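Local coordinates for ricin B-related lectin (Polyporus squamosus, PDB 5MUA), which probably binds carbohydrates through a ricin-type beta-trefoil domain, bound to galactose here, joined to a calcium-binding, papain-like cysteine protease domain that takes the inhibitor E64, at residues C163-R167 / Y279-F283. Sequence-based numbering, arbitrary orientation.
Sequences CPALR and YKAYF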
loop_
_atom_site.group_PDB
_atom_site.type_symbol
_atom_site.label_atom_id
_atom_site.label_comp_id
_atom_site.label_asym_id
_atom_site.label_seq_id
_atom_site.Cartn_x
_atom_site.Cartn_y
_atom_site.Cartn_z
ATOM N N CYS B 163 7.676 -4.881 22.732
ATOM C CA CYS B 163 6.775 -6.021 22.575
ATOM C C CYS B 163 7.523 -7.362 22.410
ATOM O O CYS B 163 8.686 -7.388 22.053
ATOM C CB CYS B 163 5.793 -5.745 21.442
ATOM S SG CYS B 163 6.069 -6.429 19.787
ATOM N N PRO B 164 6.848 -8.477 22.691
ATOM C CA PRO B 164 7.510 -9.750 22.745
ATOM C C PRO B 164 7.579 -10.418 21.351
ATOM O O PRO B 164 8.008 -11.531 21.276
ATOM C CB PRO B 164 6.585 -10.614 23.654
ATOM C CG PRO B 164 5.263 -10.027 23.474
ATOM C CD PRO B 164 5.480 -8.548 23.238
ATOM N N ALA B 165 7.220 -9.723 20.275
ATOM C CA ALA B 165 6.985 -10.430 18.983
ATOM C C ALA B 165 8.106 -10.136 17.979
ATOM O O ALA B 165 7.830 -10.189 16.776
ATOM C CB ALA B 165 5.617 -9.982 18.440
ATOM N N LEU B 166 9.314 -9.780 18.434
ATOM C CA LEU B 166 10.398 -9.394 17.540
ATOM C C LEU B 166 11.556 -10.387 17.587
ATOM O O LEU B 166 11.870 -10.955 18.641
ATOM C CB LEU B 166 10.983 -8.074 17.959
ATOM C CG LEU B 166 9.964 -7.001 18.181
ATOM C CD1 LEU B 166 10.713 -5.771 18.673
ATOM C CD2 LEU B 166 9.114 -6.710 16.978
ATOM N N ARG B 167 12.191 -10.570 16.440
ATOM C CA ARG B 167 13.483 -11.209 16.338
ATOM C C ARG B 167 14.561 -10.226 16.777
ATOM O O ARG B 167 14.348 -9.012 16.782
ATOM C CB ARG B 167 13.754 -11.606 14.847
ATOM C CG ARG B 167 12.751 -12.631 14.312
ATOM C CD ARG B 167 12.767 -12.802 12.771
ATOM N NE ARG B 167 14.140 -12.836 12.285
ATOM C CZ ARG B 167 14.836 -13.928 12.008
ATOM N NH1 ARG B 167 14.291 -15.133 12.106
ATOM N NH2 ARG B 167 16.097 -13.808 11.627
ATOM N N TYR B 279 4.619 -15.765 14.788
ATOM C CA TYR B 279 5.703 -15.162 13.983
ATOM C C TYR B 279 6.464 -14.195 14.783
ATOM O O TYR B 279 5.893 -13.475 15.649
ATOM C CB TYR B 279 5.179 -14.498 12.706
ATOM C CG TYR B 279 4.537 -15.501 11.750
ATOM C CD1 TYR B 279 5.324 -16.372 10.997
ATOM C CD2 TYR B 279 3.174 -15.558 11.591
ATOM C CE1 TYR B 279 4.736 -17.293 10.154
ATOM C CE2 TYR B 279 2.586 -16.470 10.721
ATOM C CZ TYR B 279 3.368 -17.340 10.047
ATOM O OH TYR B 279 2.803 -18.234 9.180
ATOM N N LYS B 280 7.750 -14.099 14.467
ATOM C CA LYS B 280 8.599 -13.125 15.087
ATOM C C LYS B 280 9.130 -12.235 13.998
ATOM O O LYS B 280 9.665 -12.727 12.979
ATOM C CB LYS B 280 9.713 -13.759 15.932
ATOM C CG LYS B 280 9.223 -14.645 17.075
ATOM C CD LYS B 280 8.599 -13.802 18.215
ATOM C CE LYS B 280 7.767 -14.625 19.188
ATOM N NZ LYS B 280 8.585 -15.670 19.838
ATOM N N ALA B 281 8.941 -10.938 14.192
ATOM C CA ALA B 281 9.223 -9.937 13.169
ATOM C C ALA B 281 10.688 -9.611 12.935
ATOM O O ALA B 281 11.480 -9.489 13.875
ATOM C CB ALA B 281 8.396 -8.673 13.410
ATOM N N TYR B 282 11.062 -9.526 11.659
ATOM C CA TYR B 282 12.352 -8.988 11.289
ATOM C C TYR B 282 12.288 -7.619 10.683
ATOM O O TYR B 282 13.311 -6.896 10.636
ATOM C CB TYR B 282 13.161 -9.948 10.430
ATOM C CG TYR B 282 12.505 -10.382 9.152
ATOM C CD1 TYR B 282 12.654 -9.625 7.955
ATOM C CD2 TYR B 282 11.813 -11.591 9.075
ATOM C CE1 TYR B 282 12.047 -10.015 6.791
ATOM C CE2 TYR B 282 11.219 -11.983 7.873
ATOM C CZ TYR B 282 11.381 -11.204 6.719
ATOM O OH TYR B 282 10.794 -11.586 5.532
ATOM N N PHE B 283 11.103 -7.212 10.239
ATOM C CA PHE B 283 10.899 -5.950 9.574
ATOM C C PHE B 283 9.554 -5.353 10.016
ATOM O O PHE B 283 8.545 -6.035 10.064
ATOM C CB PHE B 283 10.978 -6.117 8.056
ATOM C CG PHE B 283 10.295 -5.056 7.296
ATOM C CD1 PHE B 283 10.758 -3.767 7.328
ATOM C CD2 PHE B 283 9.170 -5.339 6.536
ATOM C CE1 PHE B 283 10.101 -2.761 6.634
ATOM C CE2 PHE B 283 8.526 -4.330 5.821
ATOM C CZ PHE B 283 8.974 -3.025 5.915
HETATM O O HOH W 1 5.473 -10.763 15.138
#
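Beside the E64 pocket of the papain-like domain, to which Tyr-282 belongs, a single parallel beta bridge with two hydrogen bonds joins segments more than a hundred residues apart. Leu-166 and Ala-281 are paired, with their CA atoms 4.6 Å apart. Ala-281 N donates to Ala-165 O and Arg-167 N donates to Ala-281 O, both at 2.9 Å, so Ala-281 uses its NH and its CO on the two residues flanking Leu-166, the pattern that defines a parallel bridge. Ala-165 O is a shared acceptor: Lys-280 CA makes a CH...O contact with it at 3.5 Å, and a water 2.9 Å from this oxygen also donates to Tyr-279 O, at 2.8 Å, extending the link where the chains diverge. Leu-166 and Ala-281 share one face, with Leu-166 CD2 4.1 Å from Ala-281 CB, and Phe-170 also packs on Ala-281. Arg-167 lies along the other segment, its CG 3.6 Å from Lys-280 CB and its NE 3.6 Å from Tyr-282 CB, while NE is held in a salt bridge by Asp-169. Before the strand, Ala-165 N donates to Cys-163 SG at 3.5 Å. Past the bridge, Tyr-282 and Phe-283 both pair with Phe-240; the Tyr-282 side chain lies about 4 Å from E64, and Phe-283 meets Phe-283 of the second subunit. The parallel bridge thus joins the segment after helix 153-162 to strand 280-285, which a classic beta bulge then pairs with strand 233-243 at this papain-like inhibitor pocket.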